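Local coordinates for filamentation induced by cAMP protein Fic (Desulfovibrio alaskensis, PDB 4RGL), which is of unknown function but is a largely helical member of the Fic/DOC family, with a helix-turn-helix-like domain near its C-terminus, at residues L44-R49 against T94-E99; N62-E67 against Q86-A91; L115-L120 against N189-R194. All coordinates share one frame; numbering follows the deposited sequence.

Interaction 1. Residues L44-R49 against T94-E99; sequences LRRENR and TYEAME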
ATOM      1  N   LEU A  44      -9.924   1.655   0.232  1.00 79.81           N
ATOM      2  CA  LEU A  44      -8.780   2.408   0.769  1.00 78.23           C
ATOM      3  C   LEU A  44      -7.567   1.487   0.973  1.00 77.42           C
ATOM      4  O   LEU A  44      -6.449   1.860   0.602  1.00 76.20           O
ATOM      5  CB  LEU A  44      -9.153   3.102   2.089  1.00 79.22           C
ATOM      6  CG  LEU A  44     -10.255   4.169   1.990  1.00 84.63           C
ATOM      7  CD1 LEU A  44     -10.663   4.661   3.369  1.00 85.75           C
ATOM      8  CD2 LEU A  44      -9.818   5.337   1.107  1.00 86.41           C
ATOM      9  N   ARG A  45      -7.795   0.255   1.514  1.00 71.17           N
ATOM     10  CA  ARG A  45      -6.728  -0.750   1.634  1.00 69.31           C
ATOM     11  C   ARG A  45      -6.128  -1.049   0.267  1.00 70.48           C
ATOM     12  O   ARG A  45      -4.907  -1.134   0.132  1.00 70.06           O
ATOM     13  CB  ARG A  45      -7.258  -2.047   2.266  1.00 68.56           C
ATOM     14  CG  ARG A  45      -7.616  -1.932   3.723  1.00 78.58           C
ATOM     15  CD  ARG A  45      -7.908  -3.300   4.316  1.00 88.46           C
ATOM     16  NE  ARG A  45      -8.376  -3.213   5.697  1.00103.04           N
ATOM     17  CZ  ARG A  45      -9.659  -3.145   6.040  1.00123.09           C
ATOM     18  NH1 ARG A  45     -10.604  -3.150   5.106  1.00108.20           N
ATOM     19  NH2 ARG A  45     -10.007  -3.072   7.317  1.00116.87           N
ATOM     20  N   ARG A  46      -6.990  -1.176  -0.761  1.00 65.27           N
ATOM     21  CA  ARG A  46      -6.552  -1.450  -2.117  1.00 64.60           C
ATOM     22  C   ARG A  46      -5.784  -0.249  -2.694  1.00 68.12           C
ATOM     23  O   ARG A  46      -4.719  -0.432  -3.280  1.00 67.07           O
ATOM     24  CB  ARG A  46      -7.752  -1.810  -3.016  1.00 63.49           C
ATOM     25  CG  ARG A  46      -7.362  -2.209  -4.454  1.00 69.38           C
ATOM     26  CD  ARG A  46      -6.379  -3.390  -4.498  1.00 71.81           C
ATOM     27  NE  ARG A  46      -6.910  -4.581  -3.824  1.00 65.91           N
ATOM     28  CZ  ARG A  46      -7.680  -5.485  -4.419  1.00 75.26           C
ATOM     29  NH1 ARG A  46      -8.041  -5.327  -5.687  1.00 63.39           N
ATOM     30  NH2 ARG A  46      -8.123  -6.536  -3.743  1.00 58.86           N
ATOM     31  N   GLU A  47      -6.310   0.988  -2.491  1.00 64.81           N
ATOM     32  CA  GLU A  47      -5.638   2.209  -2.955  1.00 64.09           C
ATOM     33  C   GLU A  47      -4.213   2.256  -2.438  1.00 65.47           C
ATOM     34  O   GLU A  47      -3.286   2.498  -3.209  1.00 64.58           O
ATOM     35  CB  GLU A  47      -6.407   3.464  -2.505  1.00 66.40           C
ATOM     36  CG  GLU A  47      -7.708   3.701  -3.258  1.00 79.95           C
ATOM     37  CD  GLU A  47      -8.471   4.945  -2.824  1.00107.84           C
ATOM     38  OE1 GLU A  47      -7.847   5.850  -2.218  1.00 97.96           O
ATOM     39  OE2 GLU A  47      -9.681   5.032  -3.134  1.00107.31           O
ATOM     40  N   ASN A  48      -4.027   1.957  -1.138  1.00 61.29           N
ATOM     41  CA  ASN A  48      -2.708   1.924  -0.513  1.00 60.83           C
ATOM     42  C   ASN A  48      -1.867   0.797  -1.078  1.00 64.02           C
ATOM     43  O   ASN A  48      -0.702   1.012  -1.423  1.00 63.95           O
ATOM     44  CB  ASN A  48      -2.838   1.776   0.993  1.00 61.55           C
ATOM     45  CG  ASN A  48      -3.356   3.011   1.676  1.00 77.73           C
ATOM     46  OD1 ASN A  48      -3.358   4.113   1.109  1.00 69.85           O
ATOM     47  ND2 ASN A  48      -3.713   2.876   2.939  1.00 72.16           N
ATOM     48  N   ARG A  49      -2.460  -0.417  -1.196  1.00 59.46           N
ATOM     49  CA  ARG A  49      -1.767  -1.580  -1.747  1.00 57.95           C
ATOM     50  C   ARG A  49      -1.282  -1.291  -3.183  1.00 60.24           C
ATOM     51  O   ARG A  49      -0.132  -1.572  -3.501  1.00 59.99           O
ATOM     52  CB  ARG A  49      -2.685  -2.818  -1.716  1.00 57.11           C
ATOM     53  CG  ARG A  49      -2.054  -4.101  -2.300  1.00 63.00           C
ATOM     54  CD  ARG A  49      -0.722  -4.476  -1.634  1.00 62.83           C
ATOM     55  NE  ARG A  49      -0.817  -4.526  -0.167  1.00 62.10           N
ATOM     56  CZ  ARG A  49      -1.242  -5.584   0.519  1.00 71.87           C
ATOM     57  NH1 ARG A  49      -1.698  -6.654  -0.117  1.00 65.12           N
ATOM     58  NH2 ARG A  49      -1.267  -5.557   1.840  1.00 61.50           N
ATOM     59  N   THR A  94       1.496 -11.590  -5.003  1.00 68.16           N
ATOM     60  CA  THR A  94       2.458 -11.875  -3.938  1.00 67.91           C
ATOM     61  C   THR A  94       2.036 -11.192  -2.620  1.00 69.66           C
ATOM     62  O   THR A  94       2.014 -11.843  -1.573  1.00 69.71           O
ATOM     63  CB  THR A  94       3.867 -11.428  -4.370  1.00 76.92           C
ATOM     64  OG1 THR A  94       4.134 -11.941  -5.673  1.00 76.61           O
ATOM     65  CG2 THR A  94       4.945 -11.887  -3.404  1.00 75.95           C
ATOM     66  N   TYR A  95       1.693  -9.881  -2.674  1.00 64.54           N
ATOM     67  CA  TYR A  95       1.307  -9.127  -1.468  1.00 64.06           C
ATOM     68  C   TYR A  95      -0.004  -9.659  -0.862  1.00 68.44           C
ATOM     69  O   TYR A  95      -0.177  -9.608   0.355  1.00 68.63           O
ATOM     70  CB  TYR A  95       1.172  -7.627  -1.777  1.00 64.12           C
ATOM     71  CG  TYR A  95       2.494  -6.888  -1.779  1.00 65.18           C
ATOM     72  CD1 TYR A  95       3.289  -6.843  -2.921  1.00 66.75           C
ATOM     73  CD2 TYR A  95       2.927  -6.188  -0.655  1.00 65.70           C
ATOM     74  CE1 TYR A  95       4.509  -6.161  -2.931  1.00 66.73           C
ATOM     75  CE2 TYR A  95       4.135  -5.485  -0.657  1.00 66.05           C
ATOM     76  CZ  TYR A  95       4.930  -5.486  -1.794  1.00 71.95           C
ATOM     77  OH  TYR A  95       6.130  -4.822  -1.798  1.00 72.59           O
ATOM     78  N   GLU A  96      -0.914 -10.194  -1.703  1.00 64.47           N
ATOM     79  CA  GLU A  96      -2.190 -10.717  -1.208  1.00 64.47           C
ATOM     80  C   GLU A  96      -1.996 -12.052  -0.461  1.00 68.87           C
ATOM     81  O   GLU A  96      -2.901 -12.489   0.246  1.00 70.35           O
ATOM     82  CB  GLU A  96      -3.202 -10.893  -2.360  1.00 65.79           C
ATOM     83  CG  GLU A  96      -3.663  -9.579  -2.984  1.00 75.60           C
ATOM     84  CD  GLU A  96      -4.285  -8.585  -2.019  1.00 96.17           C
ATOM     85  OE1 GLU A  96      -5.271  -8.949  -1.337  1.00 92.76           O
ATOM     86  OE2 GLU A  96      -3.838  -7.414  -2.009  1.00 88.62           O
ATOM     87  N   ALA A  97      -0.804 -12.658  -0.569  1.00 64.98           N
ATOM     88  CA  ALA A  97      -0.533 -13.955   0.061  1.00 66.04           C
ATOM     89  C   ALA A  97       0.351 -13.810   1.338  1.00 69.55           C
ATOM     90  O   ALA A  97       0.862 -14.814   1.845  1.00 71.08           O
ATOM     91  CB  ALA A  97       0.143 -14.883  -0.937  1.00 67.04           C
HETATM   92  N   MSE A  98       0.456 -12.579   1.894  1.00 63.60           N
HETATM   93  CA  MSE A  98       1.302 -12.325   3.074  1.00 62.76           C
HETATM   94  C   MSE A  98       0.761 -13.013   4.313  1.00 72.28           C
HETATM   95  O   MSE A  98       1.538 -13.360   5.205  1.00 73.84           O
HETATM   96  CB  MSE A  98       1.432 -10.830   3.341  1.00 62.83           C
HETATM   97  CG  MSE A  98       2.186 -10.088   2.258  1.00 66.79           C
HETATM   98 SE   MSE A  98       2.553  -8.260   2.754  0.75 71.76          SE
HETATM   99  CE  MSE A  98       3.848  -8.541   3.798  1.00 68.78           C
ATOM    100  N   GLU A  99      -0.581 -13.188   4.396  1.00 71.39           N
ATOM    101  CA  GLU A  99      -1.229 -13.822   5.553  1.00 73.55           C
ATOM    102  C   GLU A  99      -0.635 -15.226   5.820  1.00 79.70           C
ATOM    103  O   GLU A  99      -0.534 -15.642   6.974  1.00 80.54           O
ATOM    104  CB  GLU A  99      -2.758 -13.918   5.325  1.00 75.50           C
ATOM    105  CG  GLU A  99      -3.547 -14.387   6.552  1.00 91.05           C
ATOM    106  CD  GLU A  99      -3.589 -13.406   7.717  1.00116.88           C
ATOM    107  OE1 GLU A  99      -3.976 -12.235   7.494  1.00112.20           O
ATOM    108  OE2 GLU A  99      -3.367 -13.846   8.869  1.00112.67           O
TER
HETATM  109  O   HOH W   1      -5.908  -5.177  -0.745  1.00 64.51           O
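R49 reaches from helix 42-59 to two neighbouring residues, Y95 and E96, in the part of the chain that includes a type I turn from Y95 to M98. CG stands anti to the backbone N (chi1 179°), and two bends further along then turn the chain over Y95 rather than letting it run straight out. CD passes 3.7 Å from CB of Y95, and CD2 of Y95 lies over one face of the R49 guanidinium, 4.1 Å above the guanidinium plane and displaced toward its rim. Guanidinium and ring planes are turned 41° apart, an inclined contact and not a flat stack. A long, flat-ended side chain suits this place because its CD methylene packs on the tyrosine while its charged end travels on. Beyond the aromatic side, NH1 of R49 forms a salt bridge of 3.0 Å with OE2 of E96, whose chain is bent at chi2. Here too the flat groups are tilted, their planes 46° apart, and one nitrogen meets one oxygen, not a bidentate pair.

R46, one turn earlier on the same helix, joins more loosely. Its NE gives a hydrogen bond of 3.3 Å to a water lying in the guanidinium plane, and that water donates to OE2 of E96. NH2 of R46 lies 4.4 Å from OE1 of E96, a nearness of opposite charges alone. Outside the contact, NH2 of R49 bonds to the carbonyl of A209, while the tyrosine ring packs back on T52, I53 and S56 of helix 42-59.

One carboxylate thus faces two arginines, one held directly and one through water. The two positive charges would be expected to keep E96 ionised, and E96 in turn probably helps balance the charge of the buried R49.

Interaction 2. Residues N62-E67 against Q86-A91; sequences NTLTLE and QEVRNA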
ATOM      1  N   ASN A  62      10.298   0.311 -13.400  1.00 67.64           N
ATOM      2  CA  ASN A  62       9.046  -0.023 -14.096  1.00 67.35           C
ATOM      3  C   ASN A  62       8.341   1.277 -14.491  1.00 71.85           C
ATOM      4  O   ASN A  62       8.121   2.143 -13.639  1.00 70.86           O
ATOM      5  CB  ASN A  62       8.148  -0.910 -13.221  1.00 65.88           C
ATOM      6  CG  ASN A  62       6.936  -1.461 -13.936  1.00 74.55           C
ATOM      7  OD1 ASN A  62       6.102  -0.721 -14.461  1.00 72.78           O
ATOM      8  ND2 ASN A  62       6.742  -2.766 -13.841  1.00 58.20           N
ATOM      9  N   THR A  63       8.095   1.465 -15.790  1.00 70.50           N
ATOM     10  CA  THR A  63       7.644   2.755 -16.325  1.00 71.98           C
ATOM     11  C   THR A  63       6.097   2.954 -16.200  1.00 76.91           C
ATOM     12  O   THR A  63       5.593   4.021 -16.576  1.00 77.98           O
ATOM     13  CB  THR A  63       8.072   2.894 -17.789  1.00 81.93           C
ATOM     14  OG1 THR A  63       7.393   1.909 -18.571  1.00 82.92           O
ATOM     15  CG2 THR A  63       9.588   2.767 -17.973  1.00 79.56           C
ATOM     16  N   LEU A  64       5.362   1.949 -15.676  1.00 72.10           N
ATOM     17  CA  LEU A  64       3.904   2.072 -15.536  1.00 71.85           C
ATOM     18  C   LEU A  64       3.535   3.128 -14.485  1.00 76.74           C
ATOM     19  O   LEU A  64       4.206   3.241 -13.449  1.00 76.72           O
ATOM     20  CB  LEU A  64       3.273   0.727 -15.172  1.00 71.21           C
ATOM     21  CG  LEU A  64       3.289  -0.331 -16.281  1.00 76.06           C
ATOM     22  CD1 LEU A  64       2.912  -1.676 -15.742  1.00 76.00           C
ATOM     23  CD2 LEU A  64       2.372   0.057 -17.422  1.00 77.91           C
ATOM     24  N   THR A  65       2.490   3.931 -14.775  1.00 73.08           N
ATOM     25  CA  THR A  65       2.018   4.983 -13.864  1.00 72.21           C
ATOM     26  C   THR A  65       1.083   4.390 -12.815  1.00 75.09           C
ATOM     27  O   THR A  65       0.655   3.240 -12.955  1.00 75.17           O
ATOM     28  CB  THR A  65       1.306   6.108 -14.660  1.00 77.12           C
ATOM     29  OG1 THR A  65       0.067   5.613 -15.179  1.00 75.23           O
ATOM     30  CG2 THR A  65       2.171   6.666 -15.789  1.00 73.34           C
ATOM     31  N   LEU A  66       0.716   5.186 -11.792  1.00 71.01           N
ATOM     32  CA  LEU A  66      -0.235   4.739 -10.768  1.00 69.86           C
ATOM     33  C   LEU A  66      -1.590   4.435 -11.407  1.00 75.35           C
ATOM     34  O   LEU A  66      -2.170   3.383 -11.146  1.00 74.79           O
ATOM     35  CB  LEU A  66      -0.384   5.803  -9.657  1.00 69.37           C
ATOM     36  CG  LEU A  66      -1.211   5.381  -8.431  1.00 72.75           C
ATOM     37  CD1 LEU A  66      -0.548   4.235  -7.691  1.00 72.36           C
ATOM     38  CD2 LEU A  66      -1.413   6.531  -7.499  1.00 74.24           C
ATOM     39  N   GLU A  67      -2.036   5.309 -12.336  1.00 73.80           N
ATOM     40  CA  GLU A  67      -3.283   5.122 -13.083  1.00 74.55           C
ATOM     41  C   GLU A  67      -3.259   3.780 -13.862  1.00 76.14           C
ATOM     42  O   GLU A  67      -4.264   3.063 -13.885  1.00 75.55           O
ATOM     43  CB  GLU A  67      -3.504   6.308 -14.051  1.00 77.75           C
ATOM     44  CG  GLU A  67      -4.810   6.239 -14.836  1.00 94.21           C
ATOM     45  CD  GLU A  67      -5.011   7.359 -15.847  1.00122.90           C
ATOM     46  OE1 GLU A  67      -4.371   8.426 -15.694  1.00113.93           O
ATOM     47  OE2 GLU A  67      -5.851   7.186 -16.761  1.00123.48           O
ATOM     48  N   GLN A  86       2.935  -7.876 -16.339  1.00 67.49           N
ATOM     49  CA  GLN A  86       3.028  -9.132 -15.594  1.00 67.00           C
ATOM     50  C   GLN A  86       3.758  -8.943 -14.278  1.00 71.10           C
ATOM     51  O   GLN A  86       3.463  -9.652 -13.315  1.00 71.91           O
ATOM     52  CB  GLN A  86       3.706 -10.218 -16.413  1.00 68.73           C
ATOM     53  CG  GLN A  86       2.710 -11.209 -17.018  1.00 85.15           C
ATOM     54  CD  GLN A  86       1.822 -11.861 -15.963  1.00 91.45           C
ATOM     55  OE1 GLN A  86       0.593 -11.873 -16.076  1.00 87.73           O
ATOM     56  NE2 GLN A  86       2.426 -12.392 -14.912  1.00 75.39           N
ATOM     57  N   GLU A  87       4.700  -7.977 -14.213  1.00 66.33           N
ATOM     58  CA  GLU A  87       5.355  -7.643 -12.952  1.00 65.42           C
ATOM     59  C   GLU A  87       4.315  -7.183 -11.933  1.00 68.80           C
ATOM     60  O   GLU A  87       4.340  -7.627 -10.786  1.00 68.58           O
ATOM     61  CB  GLU A  87       6.431  -6.556 -13.150  1.00 66.69           C
ATOM     62  CG  GLU A  87       7.686  -7.046 -13.855  1.00 78.48           C
ATOM     63  CD  GLU A  87       8.839  -6.056 -13.867  1.00101.87           C
ATOM     64  OE1 GLU A  87       8.740  -5.017 -13.174  1.00 99.13           O
ATOM     65  OE2 GLU A  87       9.871  -6.357 -14.508  1.00 96.80           O
ATOM     66  N   VAL A  88       3.330  -6.360 -12.390  1.00 64.67           N
ATOM     67  CA  VAL A  88       2.251  -5.841 -11.539  1.00 64.08           C
ATOM     68  C   VAL A  88       1.332  -6.987 -11.081  1.00 67.63           C
ATOM     69  O   VAL A  88       1.023  -7.088  -9.894  1.00 67.08           O
ATOM     70  CB  VAL A  88       1.439  -4.734 -12.270  1.00 68.37           C
ATOM     71  CG1 VAL A  88       0.250  -4.280 -11.429  1.00 67.98           C
ATOM     72  CG2 VAL A  88       2.330  -3.551 -12.632  1.00 68.07           C
ATOM     73  N   ARG A  89       0.884  -7.837 -12.025  1.00 64.77           N
ATOM     74  CA  ARG A  89       0.009  -8.962 -11.700  1.00 64.81           C
ATOM     75  C   ARG A  89       0.670  -9.874 -10.660  1.00 68.03           C
ATOM     76  O   ARG A  89       0.051 -10.197  -9.648  1.00 68.02           O
ATOM     77  CB  ARG A  89      -0.353  -9.767 -12.967  1.00 66.38           C
ATOM     78  CG  ARG A  89      -1.136  -8.971 -14.015  1.00 72.24           C
ATOM     79  CD  ARG A  89      -1.807  -9.900 -15.012  1.00 78.03           C
ATOM     80  NE  ARG A  89      -2.481  -9.164 -16.084  1.00 89.71           N
ATOM     81  CZ  ARG A  89      -1.956  -8.969 -17.293  1.00104.98           C
ATOM     82  NH1 ARG A  89      -0.758  -9.461 -17.591  1.00 93.45           N
ATOM     83  NH2 ARG A  89      -2.629  -8.289 -18.213  1.00 87.39           N
ATOM     84  N   ASN A  90       1.958 -10.238 -10.882  1.00 64.33           N
ATOM     85  CA  ASN A  90       2.713 -11.087  -9.949  1.00 64.12           C
ATOM     86  C   ASN A  90       2.875 -10.404  -8.588  1.00 67.14           C
ATOM     87  O   ASN A  90       2.680 -11.047  -7.552  1.00 67.73           O
ATOM     88  CB  ASN A  90       4.094 -11.442 -10.527  1.00 63.75           C
ATOM     89  CG  ASN A  90       4.057 -12.458 -11.648  1.00 77.61           C
ATOM     90  OD1 ASN A  90       2.992 -12.862 -12.129  1.00 73.59           O
ATOM     91  ND2 ASN A  90       5.225 -12.923 -12.058  1.00 68.10           N
ATOM     92  N   ALA A  91       3.221  -9.093  -8.588  1.00 61.55           N
ATOM     93  CA  ALA A  91       3.383  -8.331  -7.346  1.00 60.02           C
ATOM     94  C   ALA A  91       2.080  -8.315  -6.539  1.00 65.25           C
ATOM     95  O   ALA A  91       2.087  -8.667  -5.353  1.00 66.14           O
ATOM     96  CB  ALA A  91       3.826  -6.915  -7.654  1.00 59.53           C
TER
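N62 points its side chain at helix 82-95, and both ends of its amide are put to use. From CB, which lies 4.1 Å from OE1 of E87, the chain turns so that CG is anti to the backbone N (chi1 -172°). The amide then divides. OD1 folds back to accept the backbone N of L64 at 3.0 Å, with the N-H in the carbonyl plane. ND2 goes the other way and donates to OE1 of E87 at 3.1 Å, a fairly straight bond at 158°. The carboxylate is met from above, with ND2 50° out of its plane. Asparagine suits the place because one short, rigid group both accepts and donates, and the two bonds together would fix how the amide is turned. ND2 also has a weak bond to the carbonyl of E84.

Beside this polar pair, CD1 of L64 rests 3.7 Å from CG2 of V88, two branched apolar side chains that continue into L57, V69, V72 and I73. The extended E87 has a further weak ion pair with R191.

The bond from OD1 to the backbone two residues on makes an Asx turn. It shapes the short link between helices 42-59 and 66-74, just ahead of T65, the N-cap residue from which the second of these helices starts.

Interaction 3. Residues L115-L120 against N189-R194; sequences LLMRGL and NGRMGR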
ATOM      1  N   LEU A 115       6.048 -16.513  -6.384  1.00 66.02           N
ATOM      2  CA  LEU A 115       4.859 -15.775  -6.822  1.00 65.41           C
ATOM      3  C   LEU A 115       5.234 -14.479  -7.509  1.00 70.44           C
ATOM      4  O   LEU A 115       4.567 -14.074  -8.464  1.00 71.84           O
ATOM      5  CB  LEU A 115       3.945 -15.476  -5.634  1.00 65.18           C
ATOM      6  CG  LEU A 115       3.166 -16.650  -5.086  1.00 70.73           C
ATOM      7  CD1 LEU A 115       2.500 -16.286  -3.781  1.00 70.91           C
ATOM      8  CD2 LEU A 115       2.138 -17.129  -6.082  1.00 73.17           C
ATOM      9  N   LEU A 116       6.295 -13.815  -7.020  1.00 64.90           N
ATOM     10  CA  LEU A 116       6.723 -12.519  -7.522  1.00 62.72           C
ATOM     11  C   LEU A 116       7.411 -12.638  -8.889  1.00 66.13           C
ATOM     12  O   LEU A 116       7.271 -11.742  -9.719  1.00 66.15           O
ATOM     13  CB  LEU A 116       7.682 -11.860  -6.507  1.00 62.13           C
ATOM     14  CG  LEU A 116       8.159 -10.439  -6.839  1.00 65.91           C
ATOM     15  CD1 LEU A 116       7.031  -9.424  -6.658  1.00 65.88           C
ATOM     16  CD2 LEU A 116       9.330 -10.055  -5.975  1.00 67.66           C
HETATM   17  N   MSE A 117       8.177 -13.717  -9.111  1.00 62.18           N
HETATM   18  CA  MSE A 117       8.996 -13.828 -10.331  1.00 62.13           C
HETATM   19  C   MSE A 117       8.445 -14.882 -11.329  1.00 67.97           C
HETATM   20  O   MSE A 117       9.032 -15.065 -12.399  1.00 68.22           O
HETATM   21  CB  MSE A 117      10.457 -14.179  -9.971  1.00 64.15           C
HETATM   22  CG  MSE A 117      11.118 -13.170  -9.023  1.00 69.09           C
HETATM   23 SE   MSE A 117      11.012 -11.329  -9.649  0.75 75.03          SE
HETATM   24  CE  MSE A 117      11.946 -11.486 -11.269  1.00 71.64           C
ATOM     25  N   ARG A 118       7.321 -15.564 -10.981  1.00 64.81           N
ATOM     26  CA  ARG A 118       6.757 -16.619 -11.832  1.00 65.36           C
ATOM     27  C   ARG A 118       6.650 -16.162 -13.290  1.00 70.14           C
ATOM     28  O   ARG A 118       6.087 -15.097 -13.569  1.00 68.55           O
ATOM     29  CB  ARG A 118       5.385 -17.055 -11.318  1.00 64.35           C
ATOM     30  CG  ARG A 118       4.741 -18.164 -12.163  1.00 67.37           C
ATOM     31  CD  ARG A 118       3.390 -18.559 -11.623  1.00 66.81           C
ATOM     32  NE  ARG A 118       3.485 -19.053 -10.255  1.00 72.29           N
ATOM     33  CZ  ARG A 118       2.439 -19.401  -9.521  1.00 86.38           C
ATOM     34  NH1 ARG A 118       1.211 -19.307 -10.017  1.00 77.43           N
ATOM     35  NH2 ARG A 118       2.608 -19.834  -8.280  1.00 70.34           N
ATOM     36  N   GLY A 119       7.251 -16.947 -14.194  1.00 68.30           N
ATOM     37  CA  GLY A 119       7.188 -16.710 -15.634  1.00 68.56           C
ATOM     38  C   GLY A 119       8.066 -15.582 -16.148  1.00 71.85           C
ATOM     39  O   GLY A 119       8.088 -15.320 -17.352  1.00 73.03           O
ATOM     40  N   LEU A 120       8.797 -14.907 -15.255  1.00 66.73           N
ATOM     41  CA  LEU A 120       9.626 -13.766 -15.655  1.00 65.96           C
ATOM     42  C   LEU A 120      11.102 -14.133 -15.693  1.00 73.29           C
ATOM     43  O   LEU A 120      11.867 -13.517 -16.440  1.00 72.92           O
ATOM     44  CB  LEU A 120       9.415 -12.580 -14.689  1.00 64.09           C
ATOM     45  CG  LEU A 120       7.987 -12.024 -14.593  1.00 67.34           C
ATOM     46  CD1 LEU A 120       7.858 -11.058 -13.419  1.00 65.93           C
ATOM     47  CD2 LEU A 120       7.568 -11.346 -15.894  1.00 68.16           C
ATOM     48  N   ASN A 189      15.543  -8.694  -5.882  1.00 59.00           N
ATOM     49  CA  ASN A 189      16.016  -8.565  -4.494  1.00 58.34           C
ATOM     50  C   ASN A 189      15.487  -7.289  -3.857  1.00 62.65           C
ATOM     51  O   ASN A 189      15.073  -7.306  -2.695  1.00 63.10           O
ATOM     52  CB  ASN A 189      17.535  -8.601  -4.431  1.00 54.47           C
ATOM     53  CG  ASN A 189      18.101  -9.947  -4.798  1.00 71.48           C
ATOM     54  OD1 ASN A 189      18.006 -10.918  -4.034  1.00 65.43           O
ATOM     55  ND2 ASN A 189      18.645 -10.055  -6.009  1.00 56.88           N
ATOM     56  N   GLY A 190      15.448  -6.206  -4.632  1.00 58.83           N
ATOM     57  CA  GLY A 190      14.899  -4.936  -4.170  1.00 58.35           C
ATOM     58  C   GLY A 190      13.453  -5.064  -3.736  1.00 62.26           C
ATOM     59  O   GLY A 190      13.114  -4.770  -2.587  1.00 63.38           O
ATOM     60  N   ARG A 191      12.615  -5.594  -4.625  1.00 58.20           N
ATOM     61  CA  ARG A 191      11.189  -5.813  -4.373  1.00 57.64           C
ATOM     62  C   ARG A 191      10.959  -6.802  -3.200  1.00 60.40           C
ATOM     63  O   ARG A 191      10.010  -6.625  -2.431  1.00 60.43           O
ATOM     64  CB  ARG A 191      10.510  -6.331  -5.640  1.00 58.52           C
ATOM     65  CG  ARG A 191      10.426  -5.280  -6.744  1.00 64.71           C
ATOM     66  CD  ARG A 191       9.981  -5.882  -8.056  1.00 69.70           C
ATOM     67  NE  ARG A 191      11.084  -6.531  -8.760  1.00 82.49           N
ATOM     68  CZ  ARG A 191      10.942  -7.205  -9.895  1.00 99.39           C
ATOM     69  NH1 ARG A 191       9.738  -7.364 -10.433  1.00 89.29           N
ATOM     70  NH2 ARG A 191      11.995  -7.754 -10.484  1.00 87.23           N
HETATM   71  N   MSE A 192      11.846  -7.839  -3.060  1.00 55.23           N
HETATM   72  CA  MSE A 192      11.768  -8.809  -1.944  1.00 54.66           C
HETATM   73  C   MSE A 192      12.145  -8.154  -0.614  1.00 60.19           C
HETATM   74  O   MSE A 192      11.644  -8.558   0.442  1.00 61.51           O
HETATM   75  CB  MSE A 192      12.679 -10.017  -2.202  1.00 56.91           C
HETATM   76  CG  MSE A 192      12.144 -10.971  -3.260  1.00 62.92           C
HETATM   77 SE   MSE A 192      10.414 -11.719  -2.791  0.75 70.12          SE
HETATM   78  CE  MSE A 192      10.915 -12.715  -1.230  1.00 68.08           C
ATOM     79  N   GLY A 193      13.046  -7.176  -0.670  1.00 56.25           N
ATOM     80  CA  GLY A 193      13.452  -6.424   0.508  1.00 56.43           C
ATOM     81  C   GLY A 193      12.305  -5.636   1.101  1.00 60.80           C
ATOM     82  O   GLY A 193      11.984  -5.791   2.286  1.00 61.67           O
ATOM     83  N   ARG A 194      11.605  -4.850   0.246  1.00 55.56           N
ATOM     84  CA  ARG A 194      10.456  -4.038   0.666  1.00 54.58           C
ATOM     85  C   ARG A 194       9.288  -4.918   1.077  1.00 60.11           C
ATOM     86  O   ARG A 194       8.571  -4.581   2.028  1.00 61.17           O
ATOM     87  CB  ARG A 194      10.033  -3.092  -0.455  1.00 51.11           C
ATOM     88  CG  ARG A 194      11.130  -2.150  -0.847  1.00 57.39           C
ATOM     89  CD  ARG A 194      10.783  -1.321  -2.033  1.00 63.60           C
ATOM     90  NE  ARG A 194      11.993  -0.903  -2.726  1.00 73.71           N
ATOM     91  CZ  ARG A 194      12.436  -1.470  -3.838  1.00 80.44           C
ATOM     92  NH1 ARG A 194      11.690  -2.356  -4.477  1.00 59.88           N
ATOM     93  NH2 ARG A 194      13.579  -1.080  -4.375  1.00 76.43           N
TER
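L116 sends one methyl, CD2, into the angle between R191 and M192 on helix 189-202. Its CG is anti to the backbone N, which carries the isobutyl group across to the other helix, and CD2 comes within 3.9 Å of CB of R191 and 3.8 Å of SE of M192. Leucine suits a buried site between the selenium of M192 and the aliphatic CB of R191, since its fork presents a single methyl that can lie against both.

M192 is modelled as selenomethionine; the bends at chi2 and chi3 bring its SE beside CD2 of L116, the two chains sliding past each other in opposite directions. Its own helix is the one that follows the loop of the Fic motif, recognisable here in the run from H183 and P184 to N189, G190, R191 and R194. R194 makes a salt bridge to E60, just after helix 42-59, and bonds to S56, consistent with the inhibitory-helix glutamate of some Fic proteins. An unidentified ligand is hydrogen-bonded to N189 ND2, to the backbone N of G190 and to R191 NH2, consistent with this helix start lining a pocket.

M117, the other selenomethionine, curls at both outer torsions (chi2 -53°, chi3 -61°) until SE sits over one face of the R191 guanidinium, 3.8 Å from NH2 of R191. CE of M117 is equally near that nitrogen, and the two side chains cross at about a right angle. R191 itself runs straight from CB before bending at chi3 (-81°). A flexible methionine chain, here carrying selenium, can lie on the flat cation without competing for its N-H groups, and NH2 still reaches the ligand.

The three contacts sit 12 to 15 Å apart between centres, within the helical body of the chain. Interactions 1 and 2 share helix 82-95, and interaction 2 is nested inside the loop that interaction 1 closes. Interaction 3 follows both along the chain and joins helix 106-117 to helix 189-202. N90 of helix 82-95 connects the second and third contacts through a probable hydrogen bond of 2.8 Å from ND2 to O of R118, while T94 packs on L115 and L116. Helix 82-95 is therefore a common partner, tying the N-terminal helices to the Fic core that holds the ligand.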